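Local coordinates for isatin hydrolase (Ralstonia solanacearum, PDB 5NMP), which hydrolyses the ring amide of isatin to give isatinate, as a manganese-binding member of the cyclase family, at residues P103-A108 / N190-G195; E121-L126 / S155-D160; L127-L132 / V182-G187. All coordinates share one frame; numbering follows the deposited sequence.

Interaction 1. Residues P103-A108 / N190-G195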
loop_
_atom_site.group_PDB
_atom_site.type_symbol
_atom_site.label_atom_id
_atom_site.label_comp_id
_atom_site.label_asym_id
_atom_site.label_seq_id
_atom_site.Cartn_x
_atom_site.Cartn_y
_atom_site.Cartn_z
ATOM N N PRO A 103 -8.819 -3.319 -9.101
ATOM C CA PRO A 103 -7.712 -2.398 -8.810
ATOM C C PRO A 103 -8.060 -0.923 -9.025
ATOM O O PRO A 103 -7.463 -0.056 -8.384
ATOM C CB PRO A 103 -6.629 -2.845 -9.794
ATOM C CG PRO A 103 -6.901 -4.287 -10.004
ATOM C CD PRO A 103 -8.395 -4.416 -9.988
ATOM N N GLU A 104 -9.018 -0.656 -9.907
ATOM C CA GLU A 104 -9.475 0.704 -10.181
ATOM C C GLU A 104 -10.008 1.401 -8.930
ATOM O O GLU A 104 -9.956 2.625 -8.830
ATOM C CB GLU A 104 -10.558 0.696 -11.266
ATOM C CG GLU A 104 -10.062 0.330 -12.662
ATOM C CD GLU A 104 -9.824 -1.163 -12.849
ATOM O OE1 GLU A 104 -10.421 -1.964 -12.100
ATOM O OE2 GLU A 104 -9.039 -1.534 -13.750
ATOM N N ASN A 105 -10.513 0.621 -7.978
ATOM C CA ASN A 105 -11.125 1.176 -6.772
ATOM C C ASN A 105 -10.115 1.588 -5.708
ATOM O O ASN A 105 -10.494 2.092 -4.649
ATOM C CB ASN A 105 -12.108 0.173 -6.164
ATOM C CG ASN A 105 -13.213 -0.212 -7.120
ATOM O OD1 ASN A 105 -14.070 0.604 -7.454
ATOM N ND2 ASN A 105 -13.200 -1.462 -7.566
ATOM N N PHE A 106 -8.834 1.369 -5.984
ATOM C CA PHE A 106 -7.788 1.701 -5.024
ATOM C C PHE A 106 -7.342 3.154 -5.183
ATOM O O PHE A 106 -6.499 3.647 -4.433
ATOM C CB PHE A 106 -6.597 0.754 -5.182
ATOM C CG PHE A 106 -6.936 -0.694 -4.956
ATOM C CD1 PHE A 106 -8.002 -1.054 -4.149
ATOM C CD2 PHE A 106 -6.184 -1.693 -5.550
ATOM C CE1 PHE A 106 -8.312 -2.384 -3.942
ATOM C CE2 PHE A 106 -6.487 -3.026 -5.346
ATOM C CZ PHE A 106 -7.552 -3.372 -4.542
ATOM N N VAL A 107 -7.917 3.832 -6.172
ATOM C CA VAL A 107 -7.656 5.247 -6.407
ATOM C C VAL A 107 -8.981 5.982 -6.618
ATOM O O VAL A 107 -9.831 5.533 -7.386
ATOM C CB VAL A 107 -6.723 5.462 -7.625
ATOM C CG1 VAL A 107 -5.305 5.020 -7.295
ATOM C CG2 VAL A 107 -7.239 4.712 -8.848
ATOM N N ALA A 108 -9.159 7.103 -5.923
ATOM C CA ALA A 108 -10.427 7.832 -5.955
ATOM C C ALA A 108 -10.307 9.228 -5.345
ATOM O O ALA A 108 -9.470 9.462 -4.467
ATOM C CB ALA A 108 -11.510 7.037 -5.226
ATOM N N ASN A 190 -24.069 8.383 -3.936
ATOM C CA ASN A 190 -23.320 7.295 -4.565
ATOM C C ASN A 190 -21.824 7.371 -4.259
ATOM O O ASN A 190 -20.983 7.292 -5.158
ATOM C CB ASN A 190 -23.560 7.306 -6.079
ATOM C CG ASN A 190 -23.176 6.001 -6.747
ATOM O OD1 ASN A 190 -22.977 4.982 -6.088
ATOM N ND2 ASN A 190 -23.077 6.027 -8.069
ATOM N N VAL A 191 -21.503 7.533 -2.981
ATOM C CA VAL A 191 -20.119 7.693 -2.556
ATOM C C VAL A 191 -19.331 6.393 -2.703
ATOM O O VAL A 191 -19.902 5.306 -2.800
ATOM C CB VAL A 191 -20.035 8.176 -1.097
ATOM C CG1 VAL A 191 -20.787 9.486 -0.935
ATOM C CG2 VAL A 191 -20.589 7.121 -0.155
ATOM N N HIS A 192 -18.009 6.527 -2.721
ATOM C CA HIS A 192 -17.100 5.401 -2.884
ATOM C C HIS A 192 -16.942 4.639 -1.575
ATOM O O HIS A 192 -16.878 3.409 -1.557
ATOM C CB HIS A 192 -15.741 5.905 -3.376
ATOM C CG HIS A 192 -14.758 4.822 -3.691
ATOM N ND1 HIS A 192 -14.941 3.925 -4.720
ATOM C CD2 HIS A 192 -13.567 4.508 -3.126
ATOM C CE1 HIS A 192 -13.911 3.099 -4.771
ATOM N NE2 HIS A 192 -13.063 3.432 -3.814
ATOM N N GLY A 193 -16.888 5.384 -0.477
ATOM C CA GLY A 193 -16.604 4.800 0.817
ATOM C C GLY A 193 -16.626 5.814 1.941
ATOM O O GLY A 193 -16.889 6.993 1.719
ATOM N N PHE A 194 -16.337 5.352 3.152
ATOM C CA PHE A 194 -16.338 6.210 4.334
ATOM C C PHE A 194 -15.017 6.063 5.100
ATOM O O PHE A 194 -14.583 4.949 5.391
ATOM C CB PHE A 194 -17.535 5.862 5.228
ATOM C CG PHE A 194 -17.900 6.941 6.206
ATOM C CD1 PHE A 194 -17.804 6.720 7.569
ATOM C CD2 PHE A 194 -18.343 8.177 5.760
ATOM C CE1 PHE A 194 -18.142 7.716 8.474
ATOM C CE2 PHE A 194 -18.682 9.178 6.658
ATOM C CZ PHE A 194 -18.581 8.946 8.018
ATOM N N GLY A 195 -14.374 7.183 5.418
ATOM C CA GLY A 195 -13.088 7.153 6.104
ATOM C C GLY A 195 -13.083 7.928 7.411
ATOM O O GLY A 195 -13.601 9.043 7.483
#

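Interaction 2. Residues E121-L126 / S155-D160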
loop_
_atom_site.group_PDB
_atom_site.type_symbol
_atom_site.label_atom_id
_atom_site.label_comp_id
_atom_site.label_asym_id
_atom_site.label_seq_id
_atom_site.Cartn_x
_atom_site.Cartn_y
_atom_site.Cartn_z
ATOM N N GLU A 121 -16.656 18.862 21.820
ATOM C CA GLU A 121 -17.641 19.133 22.862
ATOM C C GLU A 121 -18.597 17.965 23.083
ATOM O O GLU A 121 -19.440 18.009 23.978
ATOM C CB GLU A 121 -18.437 20.397 22.524
ATOM C CG GLU A 121 -17.620 21.670 22.613
ATOM C CD GLU A 121 -16.947 21.830 23.966
ATOM O OE1 GLU A 121 -17.637 21.687 25.000
ATOM O OE2 GLU A 121 -15.725 22.090 23.994
ATOM N N ASN A 122 -18.465 16.927 22.262
ATOM C CA ASN A 122 -19.290 15.732 22.396
ATOM C C ASN A 122 -18.645 14.532 21.714
ATOM O O ASN A 122 -18.585 14.457 20.489
ATOM C CB ASN A 122 -20.686 15.971 21.821
ATOM C CG ASN A 122 -21.597 14.764 21.975
ATOM O OD1 ASN A 122 -21.306 13.842 22.738
ATOM N ND2 ASN A 122 -22.712 14.771 21.253
ATOM N N GLU A 123 -18.176 13.587 22.518
ATOM C CA GLU A 123 -17.501 12.410 21.997
ATOM C C GLU A 123 -18.479 11.427 21.350
ATOM O O GLU A 123 -18.068 10.478 20.681
ATOM C CB GLU A 123 -16.709 11.731 23.116
ATOM C CG GLU A 123 -15.578 12.598 23.656
ATOM C CD GLU A 123 -15.013 12.095 24.970
ATOM O OE1 GLU A 123 -15.791 11.582 25.806
ATOM O OE2 GLU A 123 -13.787 12.215 25.168
ATOM N N ASP A 124 -19.774 11.665 21.537
ATOM C CA ASP A 124 -20.800 10.810 20.942
ATOM C C ASP A 124 -21.538 11.521 19.818
ATOM O O ASP A 124 -22.619 11.093 19.405
ATOM C CB ASP A 124 -21.793 10.348 22.004
ATOM C CG ASP A 124 -21.215 9.290 22.912
ATOM O OD1 ASP A 124 -21.263 9.468 24.147
ATOM O OD2 ASP A 124 -20.716 8.273 22.386
ATOM N N TRP A 125 -20.943 12.605 19.328
ATOM C CA TRP A 125 -21.554 13.438 18.298
ATOM C C TRP A 125 -21.878 12.642 17.036
ATOM O O TRP A 125 -21.087 11.812 16.588
ATOM C CB TRP A 125 -20.630 14.609 17.964
ATOM C CG TRP A 125 -21.250 15.658 17.096
ATOM C CD1 TRP A 125 -22.006 16.717 17.504
ATOM C CD2 TRP A 125 -21.152 15.759 15.671
ATOM N NE1 TRP A 125 -22.390 17.467 16.420
ATOM C CE2 TRP A 125 -21.879 16.900 15.282
ATOM C CE3 TRP A 125 -20.522 14.991 14.686
ATOM C CZ2 TRP A 125 -21.994 17.295 13.952
ATOM C CZ3 TRP A 125 -20.637 15.384 13.365
ATOM C CH2 TRP A 125 -21.369 16.525 13.010
ATOM N N LEU A 126 -23.049 12.905 16.466
ATOM C CA LEU A 126 -23.516 12.161 15.307
ATOM C C LEU A 126 -23.574 13.024 14.053
ATOM O O LEU A 126 -24.177 14.099 14.051
ATOM C CB LEU A 126 -24.892 11.557 15.588
ATOM C CG LEU A 126 -24.961 10.595 16.774
ATOM C CD1 LEU A 126 -26.379 10.099 16.990
ATOM C CD2 LEU A 126 -24.005 9.431 16.566
ATOM N N SER A 155 -7.403 11.516 15.800
ATOM C CA SER A 155 -6.070 10.947 15.634
ATOM C C SER A 155 -5.056 11.495 16.638
ATOM O O SER A 155 -4.000 10.899 16.848
ATOM C CB SER A 155 -5.566 11.198 14.210
ATOM O OG SER A 155 -5.579 12.583 13.907
ATOM N N LEU A 156 -5.378 12.626 17.258
ATOM C CA LEU A 156 -4.482 13.235 18.234
ATOM C C LEU A 156 -4.479 12.470 19.559
ATOM O O LEU A 156 -3.656 12.732 20.437
ATOM C CB LEU A 156 -4.870 14.696 18.474
ATOM C CG LEU A 156 -4.816 15.633 17.262
ATOM C CD1 LEU A 156 -5.269 17.036 17.648
ATOM C CD2 LEU A 156 -3.417 15.660 16.658
ATOM N N ARG A 157 -5.401 11.521 19.695
ATOM C CA ARG A 157 -5.508 10.715 20.907
ATOM C C ARG A 157 -4.630 9.466 20.845
ATOM O O ARG A 157 -4.610 8.674 21.785
ATOM C CB ARG A 157 -6.962 10.298 21.146
ATOM C CG ARG A 157 -7.925 11.433 21.454
ATOM C CD ARG A 157 -9.362 10.964 21.256
ATOM N NE ARG A 157 -10.351 11.986 21.587
ATOM C CZ ARG A 157 -11.142 11.938 22.654
ATOM N NH1 ARG A 157 -11.066 10.914 23.496
ATOM N NH2 ARG A 157 -12.014 12.913 22.878
ATOM N N VAL A 158 -3.909 9.298 19.739
ATOM C CA VAL A 158 -3.178 8.061 19.467
ATOM C C VAL A 158 -2.107 7.740 20.520
ATOM O O VAL A 158 -1.763 6.576 20.726
ATOM C CB VAL A 158 -2.524 8.108 18.060
ATOM C CG1 VAL A 158 -1.312 9.029 18.047
ATOM C CG2 VAL A 158 -2.147 6.710 17.598
ATOM N N GLY A 159 -1.597 8.763 21.201
ATOM C CA GLY A 159 -0.608 8.552 22.242
ATOM C C GLY A 159 -1.185 7.945 23.510
ATOM O O GLY A 159 -0.453 7.402 24.337
ATOM N N ASP A 160 -2.502 8.045 23.666
ATOM C CA ASP A 160 -3.201 7.483 24.819
ATOM C C ASP A 160 -4.211 6.434 24.350
ATOM O O ASP A 160 -5.294 6.774 23.873
ATOM C CB ASP A 160 -3.902 8.590 25.616
ATOM C CG ASP A 160 -4.392 8.122 26.984
ATOM O OD1 ASP A 160 -4.638 6.912 27.168
ATOM O OD2 ASP A 160 -4.537 8.978 27.883
#

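Interaction 3. Residues L127-L132 / V182-G187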
loop_
_atom_site.group_PDB
_atom_site.type_symbol
_atom_site.label_atom_id
_atom_site.label_comp_id
_atom_site.label_asym_id
_atom_site.label_seq_id
_atom_site.Cartn_x
_atom_site.Cartn_y
_atom_site.Cartn_z
ATOM N N LEU A 127 -22.939 12.537 12.992
ATOM C CA LEU A 127 -23.006 13.170 11.680
ATOM C C LEU A 127 -24.392 12.964 11.078
ATOM O O LEU A 127 -24.825 11.830 10.868
ATOM C CB LEU A 127 -21.931 12.597 10.754
ATOM C CG LEU A 127 -21.847 13.154 9.333
ATOM C CD1 LEU A 127 -21.545 14.637 9.363
ATOM C CD2 LEU A 127 -20.790 12.412 8.541
ATOM N N THR A 128 -25.088 14.062 10.806
ATOM C CA THR A 128 -26.458 13.977 10.319
ATOM C C THR A 128 -26.582 14.424 8.866
ATOM O O THR A 128 -25.666 15.031 8.309
ATOM C CB THR A 128 -27.407 14.825 11.182
ATOM O OG1 THR A 128 -27.034 16.205 11.091
ATOM C CG2 THR A 128 -27.338 14.385 12.631
ATOM N N VAL A 129 -27.724 14.111 8.259
ATOM C CA VAL A 129 -28.014 14.536 6.897
ATOM C C VAL A 129 -28.047 16.059 6.816
ATOM O O VAL A 129 -27.526 16.653 5.868
ATOM C CB VAL A 129 -29.355 13.958 6.400
ATOM C CG1 VAL A 129 -29.689 14.485 5.013
ATOM C CG2 VAL A 129 -29.304 12.441 6.394
ATOM N N ASP A 130 -28.649 16.687 7.824
ATOM C CA ASP A 130 -28.719 18.142 7.892
ATOM C C ASP A 130 -27.329 18.763 7.849
ATOM O O ASP A 130 -27.099 19.735 7.131
ATOM C CB ASP A 130 -29.456 18.586 9.156
ATOM C CG ASP A 130 -30.905 18.144 9.171
ATOM O OD1 ASP A 130 -31.207 17.085 8.580
ATOM O OD2 ASP A 130 -31.743 18.853 9.769
ATOM N N PHE A 131 -26.404 18.189 8.611
ATOM C CA PHE A 131 -25.034 18.686 8.653
ATOM C C PHE A 131 -24.344 18.504 7.305
ATOM O O PHE A 131 -23.595 19.376 6.863
ATOM C CB PHE A 131 -24.237 17.983 9.754
ATOM C CG PHE A 131 -22.881 18.586 10.007
ATOM C CD1 PHE A 131 -21.763 18.139 9.314
ATOM C CD2 PHE A 131 -22.721 19.596 10.943
ATOM C CE1 PHE A 131 -20.514 18.689 9.548
ATOM C CE2 PHE A 131 -21.474 20.151 11.183
ATOM C CZ PHE A 131 -20.369 19.697 10.484
ATOM N N LEU A 132 -24.598 17.372 6.656
ATOM C CA LEU A 132 -24.013 17.103 5.347
ATOM C C LEU A 132 -24.549 18.065 4.283
ATOM O O LEU A 132 -23.791 18.558 3.446
ATOM C CB LEU A 132 -24.272 15.654 4.933
ATOM C CG LEU A 132 -23.475 14.585 5.687
ATOM C CD1 LEU A 132 -23.974 13.193 5.338
ATOM C CD2 LEU A 132 -21.978 14.709 5.401
ATOM N N VAL A 182 -25.906 7.613 6.486
ATOM C CA VAL A 182 -25.318 6.527 5.715
ATOM C C VAL A 182 -26.185 6.212 4.495
ATOM O O VAL A 182 -25.672 6.052 3.387
ATOM C CB VAL A 182 -25.139 5.258 6.576
ATOM C CG1 VAL A 182 -24.625 4.101 5.730
ATOM C CG2 VAL A 182 -24.186 5.534 7.732
ATOM N N GLU A 183 -27.498 6.142 4.700
ATOM C CA GLU A 183 -28.436 5.897 3.606
ATOM C C GLU A 183 -28.379 7.002 2.549
ATOM O O GLU A 183 -28.428 6.726 1.350
ATOM C CB GLU A 183 -29.864 5.763 4.143
ATOM C CG GLU A 183 -30.117 4.480 4.918
ATOM C CD GLU A 183 -31.483 4.447 5.585
ATOM O OE1 GLU A 183 -32.135 5.510 5.680
ATOM O OE2 GLU A 183 -31.900 3.352 6.016
ATOM N N TRP A 184 -28.267 8.248 2.999
ATOM C CA TRP A 184 -28.206 9.398 2.102
ATOM C C TRP A 184 -26.922 9.394 1.272
ATOM O O TRP A 184 -26.958 9.604 0.060
ATOM C CB TRP A 184 -28.317 10.698 2.906
ATOM C CG TRP A 184 -28.410 11.942 2.076
ATOM C CD1 TRP A 184 -29.523 12.432 1.460
ATOM C CD2 TRP A 184 -27.354 12.867 1.793
ATOM N NE1 TRP A 184 -29.225 13.601 0.802
ATOM C CE2 TRP A 184 -27.900 13.890 0.990
ATOM C CE3 TRP A 184 -26.000 12.927 2.135
ATOM C CZ2 TRP A 184 -27.139 14.960 0.523
ATOM C CZ3 TRP A 184 -25.246 13.992 1.671
ATOM C CH2 TRP A 184 -25.818 14.994 0.873
ATOM N N LEU A 185 -25.793 9.149 1.931
ATOM C CA LEU A 185 -24.501 9.096 1.253
ATOM C C LEU A 185 -24.464 8.025 0.165
ATOM O O LEU A 185 -23.895 8.235 -0.906
ATOM C CB LEU A 185 -23.376 8.846 2.261
ATOM C CG LEU A 185 -22.970 10.036 3.129
ATOM C CD1 LEU A 185 -21.823 9.658 4.047
ATOM C CD2 LEU A 185 -22.590 11.226 2.259
ATOM N N ILE A 186 -25.072 6.877 0.442
ATOM C CA ILE A 186 -25.083 5.784 -0.520
ATOM C C ILE A 186 -26.110 6.016 -1.624
ATOM O O ILE A 186 -25.782 5.965 -2.809
ATOM C CB ILE A 186 -25.377 4.438 0.164
ATOM C CG1 ILE A 186 -24.262 4.092 1.149
ATOM C CG2 ILE A 186 -25.526 3.335 -0.869
ATOM C CD1 ILE A 186 -24.542 2.853 1.981
ATOM N N GLY A 187 -27.350 6.286 -1.226
ATOM C CA GLY A 187 -28.461 6.373 -2.158
ATOM C C GLY A 187 -28.601 7.667 -2.938
ATOM O O GLY A 187 -29.022 7.653 -4.094
#

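Interaction 1. Residues P103-A108 / N190-G195
His-192 reaches Asn-105 and Ala-108 across the start of strand 147-151, which lies between the parallel strands 107-114 and 193-195 in the mixed sheet of this cyclase-family fold. The ring NE2 donates to a backbone carbonyl, His-192 NE2 and Asn-105 O being 3.0 Å apart. The bond is bent at the hydrogen (141°), yet the donor lies in the carbonyl plane, on a lone pair, while the oxygen sits slightly out of the imidazole plane. Asn-105 also meets the ring with its side chain: CB comes in at the edge, in plane, 3.7 Å from His-192 CE1, and the amide plane is turned only 22° from the ring. Over one face lies the methyl of Ala-108, a CH-pi contact offset toward the rim.

The ring extends this far because His-192 CG is anti to the backbone N (chi1 -175°). Trp-147 meets it edge-to-face, and the backbone of His-192 bonds to Ala-146. The acceptor carbonyl belongs to a short 3-10 turn, closed by a bond from Phe-106 N to Pro-103 O (3.1 Å), whose outer side packs on the second subunit, with Pro-103 against Val-25 of that chain. Asn-105 ND2 donates to Ala-102 O, and the Ala-108 methyl approaches the imidazole most closely at CD2, with 3.9 Å from Ala-108 CB to His-192 CD2.

Interaction 2. Residues E121-L126 / S155-D160
One carboxylate oxygen of Glu-123 is gripped by both terminal nitrogens of Arg-157. The stronger bond of this salt bridge runs from Arg-157 NH2 to Glu-123 OE2, 3.0 Å long and fairly straight at 163°; the other, from Arg-157 NH1 to the same OE2, is weak at 3.4 Å. The oxygen sits at the guanidinium edge, close to its plane, and receives NH2 on its anti lone pair, the one facing away from OE1. Both nitrogens reach the same oxygen, and with the carboxylate and guanidinium planes 56° apart the pair is neither two-oxygen nor flat.

Two surface loops are joined here, the one leading into strand 126-127 and the one between strand 147-151 and helix 161-165. Glu-123 stands in a type I turn from Asn-122 to Trp-125, tightened by an Asx turn in which Asp-124 N donates to Asn-122 OD1 (2.9 Å). Arg-157 opens a second type I turn, ending at Asp-160, the N-cap of the following helix.

The two extended side chains together span the gap between loops whose closest CA atoms, those of Glu-123 and Arg-157, are 12.2 Å apart. Arg-157 NH1 also bonds Ala-163 O, and a cation-pi contact with Trp-154 helps position the guanidinium. With little surface buried between the loops, the link probably depends on charge and on the direction of the NH2 bond.

Interaction 3. Residues L127-L132 / V182-G187
The first turn of helix 129-139 packs against the last turns of helix 179-187, with Val-129 and Leu-132 set against Trp-184 and Leu-185. Val-129 lays CG1 over one face of the indole, 4.1 Å from the centroid of the Trp-184 five-membered ring and only 10° off its normal. Its other methyl, Val-129 CG2, rests 4.0 Å from Trp-184 CB. With Trp-184 CG anti to the backbone N (chi1 -174°), the indole lies alongside the neighbouring helix, where the Trp-184 and Leu-132 side chains slide past each other in opposite directions, with Leu-132 CB 3.8 Å from Trp-184 CZ3.

These helices belong to successive beta-alpha-beta crossovers, from strand 107-114 to 147-151 and from there to 193-195, and they lie side by side against the sheet. Deeper in, Leu-132 and Leu-185 cross at about a right angle, 3.9 Å from Leu-132 CD1 to Leu-185 CD2. Farther along helix 129-139, Gln-133 and Glu-136 also touch Trp-184.

Thr-128 is the N-cap of the first helix. Its OG1 accepts from Phe-131 N at 3.2 Å, occupying a backbone N-H of the very turn that carries Val-129 and Leu-132.

How the interactions relate
Interactions 1 and 3 belong to the layered body of the fold, whereas interaction 2 is a surface link between loops. Interaction 3 is wholly apolar, as befits helices packed together beside the sheet; interaction 1 combines a hydrogen bond with ring contacts at the strand ends, and interaction 2 is a charged hydrogen bond, a salt bridge between two long side chains. Helix 179-187 and strand 193-195 follow each other in the chain and tie interactions 1 and 3 together: Val-191 N lies 3.2 Å from Leu-185 O, probably hydrogen-bonded, and Phe-194 packs on Leu-185 and Leu-127. The first segments of interactions 2 and 3 follow directly on each other, and Trp-125 packs on Phe-131. Interactions 1 and 2 do not touch.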